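Local atomic coordinates of sugar kinase (Agrobacterium tumefaciens, PDB entry 2RBC), a protein that probably transfers a phosphate group from ATP to a sugar substrate, as a putative ribokinase of the pfkB family of carbohydrate kinases. Residues A[163-168]-A[190-195]; A[173-178]-A[198-203]; A[97-102]-A[110-115]; A[84-89]-A[156-161]. All coordinates share one frame; numbering follows the deposited sequence. Where two conformers were deposited one is given.

Contact 1 of 4, residues A[163-168]-A[190-195]; sequences VDVRWP and DVAPVE. With SO4 (sulfate ion), chain E.
Val-165 and Ala-192 mark the closest approach of the two backbones, their CA atoms 6.6 Å apart in loops that leave strands 160-163 and 185-189. These strands are parallel neighbours in the central sheet of the ribokinase-like alpha/beta fold, and the contact illustrates how the loops at their C-terminal ends close on each other before each segment leads into its helix (168-180 and 194-200). Val-165 does the work with its whole isopropyl group. Its CB lies 3.8 Å from Ala-192 CB, methyl CG1 reaches the carbonyl O of Asp-190, and CG2 rests 3.5 Å from Val-191 O. With CG1 anti to the carbonyl carbon (chi1 -66°), the two methyls spread along successive peptide groups. Both loops are braced locally. In 163-168, Asp-164 OD1 closes an Asx turn by accepting from Arg-166 N, which meets it from above the carboxylate plane, while OD2 receives Ala-37 N. In 190-195, Asp-190 OD1 takes Val-191 N on its anti side and also bonds Ser-210 OG. A water joins the loops, donating to Val-191 O at 3.0 Å and taking a weak bond from Arg-166 NH1. Past the N-cap Pro-193, a sulfate, probably from the crystallisation liquor, is hydrogen-bonded to Arg-216 NH1; Val-194 N and sulfate O4 are modelled 2.4 Å apart, a doubtfully short value.

Contact 2 of 4, residues A[173-178]-A[198-203]; sequences DVLTVA and EGLAPA
Leu-175 and Ala-203 carry most of this contact, meeting through their CB atoms at 3.7 Å, with Leu-200 completing the trio. Around them the backbones come close: the CA atoms of Thr-176 and Ala-203 are 5.5 Å apart, a separation consistent with a residue as small as alanine at this point. Leu-175 stretches beyond this point. Its CG stands anti to the carbonyl carbon (chi1 -67°) and the extended second torsion carries CD1 on toward the other segment, where it lies 3.7 Å from Leu-200 O and 4.2 Å from Ala-203 CB. The leucine thus lies alongside the methyl and touches the backbone of the other segment with its far branch. Helices 168-180 and 194-200 follow the adjacent parallel strands 160-163 and 185-189, and so pack beside each other as successive helices of a beta-alpha-beta series. A 3-10 segment, 201-203, follows the second, and Ala-203 N bonds Leu-200 O at 3.0 Å; the carbonyl that Leu-175 CD1 touches is therefore already engaged. Leu-200 offers CD2 to Leu-175 CD1 at a looser 4.5 Å, and it also packs on Ala-171 and Leu-172 of the first helix. On the solvent side, Thr-176 OG1 passes 3.8 Å from Ala-203 CB in a van der Waals approach, its hydrogen bond being made to Leu-172 O within its own helix.

Contact 3 of 4, residues A[97-102]-A[110-115]; sequences RILRDL and SGMTVA. With EDO (1,2-ethanediol), chain J.
Leu-99 and Met-112, a selenomethionine in the crystal, form the tight part of this contact, their side chains crossing obliquely. A single branch of the leucine does the touching: Leu-99 CD2 lies 3.8 Å from Met-112 CB and 4.0 Å from its CG. In the conformer described, one of two, the selenomethionine chain bends at both chi2 (-79°) and chi3 (-68°), and its CE then stands 4.2 Å from Leu-99 CD2. Leu-99 CD1, by contrast, meets Val-114 CG2 at a loose 4.5 Å, on the solvent side. The pair packs the helix of a beta-alpha-beta unit against the edge of its sheet: strand 82-90 leads into helix 93-104, and the chain returns in the short strands 107-108 and 113-115, both of which pair in parallel with 82-90. Val-89 and Leu-85 of strand 82-90 continue the apolar layer beneath, touching Leu-99 and Met-112 respectively. Thr-113, next along the chain, has its CB turned away from the helix. Its OG1 accepts a short hydrogen bond, 2.5 Å, from O2 of an ethanediol molecule probably taken up from the crystallisation liquor. The helix has a polar flank as well, facing the second subunit: Arg-97 NE makes a salt bridge with OE1 of Glu-93 of that subunit, while Arg-97 NH2 bonds Gln-63 OE1 within its own chain.

Contact 4 of 4, residues A[84-89]-A[156-161]; sequences SLWGAV and ALFDAV
With CG anti to its carbonyl carbon (chi1 -61°), Phe-158 sends its ring toward Ser-84, whose own first torsion (-69°) sets OG beside the backbone N and facing that ring. The serine hydroxyl arrives at the edge of the phenyl group, in its plane, with OG 3.6 Å from Phe-158 CE1; Ser-84 CB follows at 3.7 Å from the same carbon. Two residues along the strand, on the same face, Trp-86 brings CZ2 to 4.4 Å from Phe-158 CE2, a looser apolar touch. The three side chains reach across strand 31-35, which pairs in parallel with both 82-90 and 160-163 in the central sheet of this ribokinase-like fold, so the contact spans over a strand and not between hydrogen-bonded neighbours. Leu-33 of that middle strand touches all three, and His-31 meets the Phe-158 ring edge-to-face. Val-174 of helix 168-180 also packs on Trp-86. Although buried, Ser-84 OG is satisfied by a hydrogen bond with His-31 NE2. Its place in the plane of the phenyl ring suits an oxygen, since the aromatic rim is slightly positive, and a weak electrostatic attraction is probably added to the packing.

In the fold
Contacts 4, 1 and 2 each place one segment, in that order, along strand 160-163, its loop and helix 168-180. Contacts 1 and 2, centres 11 Å apart, share helix 194-200 and meet where Val-163 CG2 lies 3.7 Å from Leu-175 CD1. Contact 4 joins contact 2 through Val-174, whose CG2 is 3.7 Å from Trp-86 CZ3. Contact 3 nests within the loop closed by contact 4, and strands 113-115 and 82-90 pair between them, with Thr-113 N 2.7 Å from Gly-87 O. Although contacts 1 and 3 have centres about 21 Å apart, Trp-167 spans from the first to Thr-113 and Gly-87. The sulfate belongs to contact 1, at the start of helix 194-200.

Contact 1 of 4, residues A[163-168]-A[190-195]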
loop_
_atom_site.group_PDB
_atom_site.type_symbol
_atom_site.label_atom_id
_atom_site.label_comp_id
_atom_site.label_asym_id
_atom_site.label_seq_id
_atom_site.Cartn_x
_atom_site.Cartn_y
_atom_site.Cartn_z
ATOM N N VAL A 163 17.439 11.338 17.498
ATOM C CA VAL A 163 17.783 10.530 16.327
ATOM C C VAL A 163 17.268 9.115 16.539
ATOM O O VAL A 163 17.283 8.628 17.660
ATOM C CB VAL A 163 19.324 10.489 16.005
ATOM C CG1 VAL A 163 19.955 11.973 15.889
ATOM C CG2 VAL A 163 20.089 9.587 16.994
ATOM N N ASP A 164 16.796 8.491 15.449
ATOM C CA ASP A 164 16.444 7.055 15.431
ATOM C C ASP A 164 17.567 6.194 14.836
ATOM O O ASP A 164 18.626 6.707 14.514
ATOM C CB ASP A 164 15.056 6.834 14.777
ATOM C CG ASP A 164 15.036 6.990 13.284
ATOM O OD1 ASP A 164 16.103 6.868 12.650
ATOM O OD2 ASP A 164 13.923 7.249 12.711
ATOM N N VAL A 165 17.340 4.882 14.743
ATOM C CA VAL A 165 18.368 3.944 14.311
ATOM C C VAL A 165 18.398 3.755 12.782
ATOM O O VAL A 165 19.200 3.000 12.283
ATOM C CB VAL A 165 18.209 2.554 14.986
ATOM C CG1 VAL A 165 18.467 2.663 16.496
ATOM C CG2 VAL A 165 16.836 1.891 14.645
ATOM N N ARG A 166 17.577 4.491 12.049
ATOM C CA ARG A 166 17.398 4.234 10.622
ATOM C C ARG A 166 18.502 4.774 9.703
ATOM O O ARG A 166 18.775 4.190 8.676
ATOM C CB ARG A 166 16.041 4.759 10.142
ATOM C CG ARG A 166 15.798 4.559 8.617
ATOM C CD ARG A 166 15.805 3.074 8.197
ATOM N NE ARG A 166 14.594 2.477 8.728
ATOM C CZ ARG A 166 14.474 1.793 9.872
ATOM N NH1 ARG A 166 15.518 1.463 10.642
ATOM N NH2 ARG A 166 13.266 1.373 10.236
ATOM N N TRP A 167 19.108 5.891 10.059
ATOM C CA TRP A 167 20.152 6.511 9.264
ATOM C C TRP A 167 21.384 6.709 10.183
ATOM O O TRP A 167 21.731 7.827 10.554
ATOM C CB TRP A 167 19.664 7.877 8.766
ATOM C CG TRP A 167 20.452 8.420 7.639
ATOM C CD1 TRP A 167 21.643 7.964 7.178
ATOM C CD2 TRP A 167 20.134 9.574 6.853
ATOM N NE1 TRP A 167 22.068 8.734 6.136
ATOM C CE2 TRP A 167 21.145 9.712 5.894
ATOM C CE3 TRP A 167 19.054 10.466 6.828
ATOM C CZ2 TRP A 167 21.136 10.729 4.936
ATOM C CZ3 TRP A 167 19.052 11.463 5.885
ATOM C CH2 TRP A 167 20.083 11.586 4.946
ATOM N N PRO A 168 22.069 5.610 10.526
ATOM C CA PRO A 168 23.087 5.634 11.588
ATOM C C PRO A 168 24.261 6.552 11.373
ATOM O O PRO A 168 24.752 7.160 12.334
ATOM C CB PRO A 168 23.602 4.190 11.618
ATOM C CG PRO A 168 22.659 3.409 10.916
ATOM C CD PRO A 168 21.909 4.270 9.968
ATOM N N ASP A 190 15.775 1.958 19.458
ATOM C CA ASP A 190 14.875 0.881 19.076
ATOM C C ASP A 190 15.637 -0.241 18.366
ATOM O O ASP A 190 16.823 -0.176 18.170
ATOM C CB ASP A 190 13.784 1.419 18.169
ATOM C CG ASP A 190 12.461 0.708 18.338
ATOM O OD1 ASP A 190 12.399 -0.470 18.798
ATOM O OD2 ASP A 190 11.457 1.394 18.069
ATOM N N VAL A 191 14.909 -1.283 18.007
ATOM C CA VAL A 191 15.490 -2.491 17.460
ATOM C C VAL A 191 16.302 -2.192 16.216
ATOM O O VAL A 191 15.893 -1.433 15.331
ATOM C CB VAL A 191 14.384 -3.533 17.199
ATOM C CG1 VAL A 191 14.934 -4.672 16.443
ATOM C CG2 VAL A 191 13.801 -4.000 18.548
ATOM N N ALA A 192 17.499 -2.737 16.213
ATOM C CA ALA A 192 18.450 -2.566 15.147
ATOM C C ALA A 192 19.497 -3.584 15.439
ATOM O O ALA A 192 19.512 -4.150 16.527
ATOM C CB ALA A 192 19.093 -1.157 15.168
ATOM N N PRO A 193 20.403 -3.804 14.486
ATOM C CA PRO A 193 21.561 -4.619 14.781
ATOM C C PRO A 193 22.263 -4.069 16.005
ATOM O O PRO A 193 22.308 -2.842 16.196
ATOM C CB PRO A 193 22.419 -4.467 13.537
ATOM C CG PRO A 193 21.438 -4.172 12.442
ATOM C CD PRO A 193 20.385 -3.341 13.086
ATOM N N VAL A 194 22.806 -4.973 16.824
ATOM C CA VAL A 194 23.482 -4.589 18.065
ATOM C C VAL A 194 24.632 -3.661 17.791
ATOM O O VAL A 194 24.887 -2.781 18.565
ATOM C CB VAL A 194 24.042 -5.774 18.912
ATOM C CG1 VAL A 194 22.944 -6.395 19.748
ATOM C CG2 VAL A 194 24.748 -6.793 18.034
ATOM N N GLU A 195 25.303 -3.906 16.673
ATOM C CA GLU A 195 26.388 -3.083 16.189
ATOM C C GLU A 195 25.951 -1.627 16.080
ATOM O O GLU A 195 26.648 -0.721 16.535
ATOM C CB GLU A 195 26.819 -3.576 14.798
ATOM C CG GLU A 195 27.569 -4.919 14.786
ATOM C CD GLU A 195 26.711 -6.143 15.146
ATOM O OE1 GLU A 195 25.480 -6.107 14.941
ATOM O OE2 GLU A 195 27.295 -7.150 15.631
HETATM S S SO4 E . 22.245 -8.470 15.823
HETATM O O1 SO4 E . 22.166 -9.616 16.729
HETATM O O2 SO4 E . 23.581 -8.369 15.233
HETATM O O3 SO4 E . 21.235 -8.583 14.767
HETATM O O4 SO4 E . 22.003 -7.270 16.603
HETATM O O HOH W 1 16.730 -0.934 12.496
#

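Contact 2 of 4, residues A[173-178]-A[198-203]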
loop_
_atom_site.group_PDB
_atom_site.type_symbol
_atom_site.label_atom_id
_atom_site.label_comp_id
_atom_site.label_asym_id
_atom_site.label_seq_id
_atom_site.Cartn_x
_atom_site.Cartn_y
_atom_site.Cartn_z
ATOM N N ASP A 173 26.572 11.601 13.640
ATOM C CA ASP A 173 27.070 12.962 13.486
ATOM C C ASP A 173 26.216 13.968 14.211
ATOM O O ASP A 173 26.735 14.908 14.838
ATOM C CB ASP A 173 27.053 13.369 12.031
ATOM C CG ASP A 173 28.268 12.928 11.278
ATOM O OD1 ASP A 173 29.233 12.396 11.901
ATOM O OD2 ASP A 173 28.252 13.127 10.032
ATOM N N VAL A 174 24.900 13.810 14.100
ATOM C CA VAL A 174 23.983 14.751 14.752
ATOM C C VAL A 174 24.124 14.687 16.298
ATOM O O VAL A 174 24.160 15.723 16.996
ATOM C CB VAL A 174 22.523 14.515 14.290
ATOM C CG1 VAL A 174 21.568 15.294 15.196
ATOM C CG2 VAL A 174 22.345 14.937 12.762
ATOM N N LEU A 175 24.205 13.468 16.827
ATOM C CA LEU A 175 24.403 13.295 18.257
ATOM C C LEU A 175 25.715 13.934 18.721
ATOM O O LEU A 175 25.736 14.636 19.710
ATOM C CB LEU A 175 24.370 11.819 18.699
ATOM C CG LEU A 175 23.035 11.086 18.589
ATOM C CD1 LEU A 175 23.233 9.557 18.859
ATOM C CD2 LEU A 175 21.973 11.686 19.516
ATOM N N THR A 176 26.799 13.646 18.007
ATOM C CA THR A 176 28.116 14.163 18.348
ATOM C C THR A 176 28.167 15.674 18.370
ATOM O O THR A 176 28.650 16.283 19.353
ATOM C CB THR A 176 29.175 13.615 17.399
ATOM O OG1 THR A 176 29.153 12.189 17.498
ATOM C CG2 THR A 176 30.613 14.147 17.772
ATOM N N VAL A 177 27.681 16.290 17.302
ATOM C CA VAL A 177 27.754 17.758 17.177
ATOM C C VAL A 177 26.853 18.376 18.268
ATOM O O VAL A 177 27.280 19.253 19.027
ATOM C CB VAL A 177 27.356 18.226 15.729
ATOM C CG1 VAL A 177 27.282 19.770 15.633
ATOM C CG2 VAL A 177 28.354 17.655 14.697
ATOM N N ALA A 178 25.635 17.834 18.438
ATOM C CA ALA A 178 24.716 18.386 19.423
ATOM C C ALA A 178 25.317 18.360 20.846
ATOM O O ALA A 178 25.255 19.347 21.608
ATOM C CB ALA A 178 23.377 17.627 19.389
ATOM N N GLU A 198 25.223 -0.134 19.481
ATOM C CA GLU A 198 26.493 0.059 20.193
ATOM C C GLU A 198 27.287 1.192 19.598
ATOM O O GLU A 198 28.033 1.834 20.299
ATOM C CB GLU A 198 27.331 -1.232 20.197
ATOM C CG GLU A 198 26.735 -2.326 21.083
ATOM C CD GLU A 198 27.374 -3.714 20.885
ATOM O OE1 GLU A 198 28.005 -3.997 19.825
ATOM O OE2 GLU A 198 27.237 -4.521 21.831
ATOM N N GLY A 199 27.117 1.437 18.299
ATOM C CA GLY A 199 27.766 2.576 17.652
ATOM C C GLY A 199 27.174 3.933 18.010
ATOM O O GLY A 199 27.880 4.920 18.132
ATOM N N LEU A 200 25.870 3.990 18.199
ATOM C CA LEU A 200 25.222 5.248 18.467
ATOM C C LEU A 200 25.183 5.631 19.950
ATOM O O LEU A 200 25.237 6.818 20.301
ATOM C CB LEU A 200 23.798 5.221 17.877
ATOM C CG LEU A 200 23.699 5.238 16.340
ATOM C CD1 LEU A 200 22.272 5.061 15.923
ATOM C CD2 LEU A 200 24.295 6.534 15.738
ATOM N N ALA A 201 24.987 4.644 20.819
ATOM C CA ALA A 201 24.834 4.875 22.258
ATOM C C ALA A 201 25.931 5.758 22.883
ATOM O O ALA A 201 25.634 6.687 23.649
ATOM C CB ALA A 201 24.718 3.476 22.994
ATOM N N PRO A 202 27.215 5.513 22.547
ATOM C CA PRO A 202 28.262 6.347 23.162
ATOM C C PRO A 202 28.223 7.839 22.802
ATOM O O PRO A 202 28.793 8.636 23.548
ATOM C CB PRO A 202 29.563 5.710 22.650
ATOM C CG PRO A 202 29.170 4.301 22.289
ATOM C CD PRO A 202 27.810 4.451 21.717
ATOM N N ALA A 203 27.534 8.226 21.722
ATOM C CA ALA A 203 27.435 9.638 21.317
ATOM C C ALA A 203 26.336 10.452 21.978
ATOM O O ALA A 203 26.374 11.676 21.921
ATOM C CB ALA A 203 27.293 9.766 19.786
#

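Contact 3 of 4, residues A[97-102]-A[110-115]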
loop_
_atom_site.group_PDB
_atom_site.type_symbol
_atom_site.label_atom_id
_atom_site.label_comp_id
_atom_site.label_asym_id
_atom_site.label_seq_id
_atom_site.Cartn_x
_atom_site.Cartn_y
_atom_site.Cartn_z
ATOM N N ARG A 97 4.574 12.760 -1.758
ATOM C CA ARG A 97 3.494 12.615 -0.835
ATOM C C ARG A 97 3.920 12.628 0.635
ATOM O O ARG A 97 3.236 13.212 1.488
ATOM C CB ARG A 97 2.843 11.322 -1.165
ATOM C CG ARG A 97 1.652 11.079 -0.398
ATOM C CD ARG A 97 0.686 10.224 -1.168
ATOM N NE ARG A 97 -0.506 10.147 -0.344
ATOM C CZ ARG A 97 -1.428 9.215 -0.442
ATOM N NH1 ARG A 97 -1.312 8.267 -1.350
ATOM N NH2 ARG A 97 -2.455 9.264 0.375
ATOM N N ILE A 98 5.042 11.975 0.930
ATOM C CA ILE A 98 5.619 12.004 2.261
ATOM C C ILE A 98 5.959 13.443 2.657
ATOM O O ILE A 98 5.627 13.898 3.758
ATOM C CB ILE A 98 6.900 11.088 2.338
ATOM C CG1 ILE A 98 6.501 9.616 2.202
ATOM C CG2 ILE A 98 7.668 11.298 3.633
ATOM C CD1 ILE A 98 7.697 8.658 2.062
ATOM N N LEU A 99 6.654 14.149 1.779
ATOM C CA LEU A 99 7.032 15.524 2.086
ATOM C C LEU A 99 5.814 16.422 2.333
ATOM O O LEU A 99 5.806 17.264 3.256
ATOM C CB LEU A 99 7.908 16.112 0.980
ATOM C CG LEU A 99 9.266 15.440 0.782
ATOM C CD1 LEU A 99 9.947 15.867 -0.509
ATOM C CD2 LEU A 99 10.174 15.645 1.994
ATOM N N ARG A 100 4.800 16.281 1.489
ATOM C CA ARG A 100 3.600 17.084 1.613
ATOM C C ARG A 100 2.850 16.801 2.899
ATOM O O ARG A 100 2.459 17.729 3.593
ATOM C CB ARG A 100 2.713 16.912 0.380
ATOM C CG ARG A 100 1.309 17.457 0.527
ATOM C CD ARG A 100 0.628 17.514 -0.808
ATOM N NE ARG A 100 -0.801 17.262 -0.680
ATOM C CZ ARG A 100 -1.669 17.182 -1.706
ATOM N NH1 ARG A 100 -2.957 16.918 -1.458
ATOM N NH2 ARG A 100 -1.276 17.354 -2.975
ATOM N N ASP A 101 2.674 15.538 3.237
ATOM C CA ASP A 101 1.957 15.185 4.455
ATOM C C ASP A 101 2.704 15.713 5.692
ATOM O O ASP A 101 2.125 16.381 6.570
ATOM C CB ASP A 101 1.745 13.656 4.522
ATOM C CG ASP A 101 0.920 13.208 5.771
ATOM O OD1 ASP A 101 0.334 14.058 6.474
ATOM O OD2 ASP A 101 0.847 12.019 6.086
ATOM N N LEU A 102 3.999 15.423 5.758
ATOM C CA LEU A 102 4.778 15.861 6.909
ATOM C C LEU A 102 4.778 17.401 7.073
ATOM O O LEU A 102 4.550 17.904 8.163
ATOM C CB LEU A 102 6.181 15.248 6.867
ATOM C CG LEU A 102 6.223 13.705 7.023
ATOM C CD1 LEU A 102 7.634 13.190 6.873
ATOM C CD2 LEU A 102 5.583 13.203 8.356
ATOM N N SER A 110 12.203 21.252 5.326
ATOM C CA SER A 110 13.087 21.962 4.436
ATOM C C SER A 110 14.509 21.384 4.352
ATOM O O SER A 110 15.196 21.638 3.379
ATOM C CB SER A 110 13.131 23.442 4.807
ATOM O OG SER A 110 13.790 23.643 6.020
ATOM N N GLY A 111 14.945 20.648 5.355
ATOM C CA GLY A 111 16.226 19.954 5.328
ATOM C C GLY A 111 16.177 18.477 4.991
ATOM O O GLY A 111 17.149 17.767 5.193
HETATM N N MSE A 112 15.050 18.004 4.481
HETATM C CA MSE A 112 14.954 16.601 4.064
HETATM C C MSE A 112 15.771 16.354 2.817
HETATM O O MSE A 112 15.899 17.231 1.997
HETATM C CB MSE A 112 13.503 16.240 3.787
HETATM C CG MSE A 112 12.708 16.129 5.025
HETATM SE SE MSE A 112 13.055 14.410 5.846
HETATM C CE MSE A 112 12.264 13.131 4.606
ATOM N N THR A 113 16.295 15.142 2.678
ATOM C CA THR A 113 17.137 14.749 1.551
ATOM C C THR A 113 16.285 14.013 0.515
ATOM O O THR A 113 15.444 13.190 0.868
ATOM C CB THR A 113 18.281 13.793 2.018
ATOM O OG1 THR A 113 19.087 14.477 2.987
ATOM C CG2 THR A 113 19.155 13.308 0.837
ATOM N N VAL A 114 16.455 14.390 -0.748
ATOM C CA VAL A 114 15.828 13.679 -1.865
ATOM C C VAL A 114 16.981 12.929 -2.476
ATOM O O VAL A 114 17.906 13.533 -3.005
ATOM C CB VAL A 114 15.174 14.628 -2.868
ATOM C CG1 VAL A 114 14.725 13.883 -4.146
ATOM C CG2 VAL A 114 14.028 15.349 -2.213
ATOM N N ALA A 115 16.983 11.614 -2.297
ATOM C CA ALA A 115 18.099 10.786 -2.735
ATOM C C ALA A 115 17.834 10.403 -4.191
ATOM O O ALA A 115 16.974 9.591 -4.473
ATOM C CB ALA A 115 18.239 9.570 -1.843
HETATM C C1 EDO J . 19.170 18.317 2.224
HETATM O O1 EDO J . 19.502 19.694 2.451
HETATM C C2 EDO J . 20.439 17.489 2.252
HETATM O O2 EDO J . 20.258 16.228 1.593
#

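Contact 4 of 4, residues A[84-89]-A[156-161]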
loop_
_atom_site.group_PDB
_atom_site.type_symbol
_atom_site.label_atom_id
_atom_site.label_comp_id
_atom_site.label_asym_id
_atom_site.label_seq_id
_atom_site.Cartn_x
_atom_site.Cartn_y
_atom_site.Cartn_z
ATOM N N SER A 84 11.816 20.073 13.267
ATOM C CA SER A 84 12.447 19.885 11.952
ATOM C C SER A 84 12.825 18.423 11.803
ATOM O O SER A 84 13.106 17.757 12.786
ATOM C CB SER A 84 13.695 20.726 11.829
ATOM O OG SER A 84 13.366 22.086 11.774
ATOM N N LEU A 85 12.816 17.933 10.570
ATOM C CA LEU A 85 13.138 16.576 10.287
ATOM C C LEU A 85 14.180 16.473 9.168
ATOM O O LEU A 85 14.047 17.101 8.135
ATOM C CB LEU A 85 11.859 15.841 9.920
ATOM C CG LEU A 85 11.932 14.360 9.563
ATOM C CD1 LEU A 85 12.285 13.478 10.717
ATOM C CD2 LEU A 85 10.620 13.908 8.886
ATOM N N TRP A 86 15.222 15.680 9.417
ATOM C CA TRP A 86 16.204 15.316 8.399
ATOM C C TRP A 86 15.956 13.854 8.196
ATOM O O TRP A 86 15.860 13.102 9.136
ATOM C CB TRP A 86 17.645 15.528 8.860
ATOM C CG TRP A 86 18.025 16.958 9.044
ATOM C CD1 TRP A 86 17.264 18.072 8.761
ATOM C CD2 TRP A 86 19.279 17.446 9.522
ATOM N NE1 TRP A 86 17.972 19.223 9.059
ATOM C CE2 TRP A 86 19.208 18.864 9.530
ATOM C CE3 TRP A 86 20.460 16.825 9.950
ATOM C CZ2 TRP A 86 20.278 19.664 9.931
ATOM C CZ3 TRP A 86 21.525 17.645 10.373
ATOM C CH2 TRP A 86 21.417 19.034 10.361
ATOM N N GLY A 87 15.809 13.472 6.951
ATOM C CA GLY A 87 15.371 12.135 6.591
ATOM C C GLY A 87 15.517 12.146 5.097
ATOM O O GLY A 87 15.846 13.192 4.526
ATOM N N ALA A 88 15.307 11.005 4.464
ATOM C CA ALA A 88 15.485 10.866 3.027
ATOM C C ALA A 88 14.233 10.296 2.392
ATOM O O ALA A 88 13.593 9.402 2.950
ATOM C CB ALA A 88 16.723 9.957 2.682
ATOM N N VAL A 89 13.896 10.823 1.214
ATOM C CA VAL A 89 12.889 10.221 0.338
ATOM C C VAL A 89 13.553 10.050 -1.007
ATOM O O VAL A 89 14.587 10.662 -1.270
ATOM C CB VAL A 89 11.589 11.089 0.188
ATOM C CG1 VAL A 89 10.779 11.095 1.481
ATOM C CG2 VAL A 89 11.906 12.486 -0.277
ATOM N N ALA A 156 23.386 24.358 15.849
ATOM C CA ALA A 156 23.314 25.368 16.902
ATOM C C ALA A 156 21.959 26.042 16.896
ATOM O O ALA A 156 21.565 26.664 17.883
ATOM C CB ALA A 156 24.451 26.437 16.742
ATOM N N LEU A 157 21.235 25.895 15.802
ATOM C CA LEU A 157 19.915 26.457 15.679
ATOM C C LEU A 157 18.845 25.668 16.441
ATOM O O LEU A 157 17.711 26.132 16.585
ATOM C CB LEU A 157 19.550 26.538 14.195
ATOM C CG LEU A 157 20.561 27.353 13.331
ATOM C CD1 LEU A 157 19.921 27.708 11.997
ATOM C CD2 LEU A 157 21.147 28.649 13.992
ATOM N N PHE A 158 19.177 24.466 16.899
ATOM C CA PHE A 158 18.213 23.650 17.614
ATOM C C PHE A 158 18.467 23.686 19.119
ATOM O O PHE A 158 19.555 24.002 19.572
ATOM C CB PHE A 158 18.275 22.231 17.073
ATOM C CG PHE A 158 17.939 22.155 15.635
ATOM C CD1 PHE A 158 16.622 22.346 15.203
ATOM C CD2 PHE A 158 18.926 21.947 14.697
ATOM C CE1 PHE A 158 16.323 22.312 13.841
ATOM C CE2 PHE A 158 18.627 21.918 13.359
ATOM C CZ PHE A 158 17.331 22.087 12.932
ATOM N N ASP A 159 17.429 23.390 19.888
ATOM C CA ASP A 159 17.518 23.355 21.346
ATOM C C ASP A 159 17.818 21.935 21.814
ATOM O O ASP A 159 18.361 21.752 22.891
ATOM C CB ASP A 159 16.219 23.870 21.947
ATOM C CG ASP A 159 15.994 25.339 21.643
ATOM O OD1 ASP A 159 16.873 26.124 22.020
ATOM O OD2 ASP A 159 14.974 25.726 21.064
ATOM N N ALA A 160 17.410 20.937 21.028
ATOM C CA ALA A 160 17.759 19.533 21.264
ATOM C C ALA A 160 17.698 18.803 19.952
ATOM O O ALA A 160 17.138 19.322 18.992
ATOM C CB ALA A 160 16.793 18.832 22.276
ATOM N N VAL A 161 18.284 17.596 19.911
ATOM C CA VAL A 161 18.191 16.718 18.747
ATOM C C VAL A 161 17.760 15.339 19.212
ATOM O O VAL A 161 18.052 14.917 20.341
ATOM C CB VAL A 161 19.506 16.620 17.934
ATOM C CG1 VAL A 161 19.997 17.993 17.545
ATOM C CG2 VAL A 161 20.582 15.838 18.661
#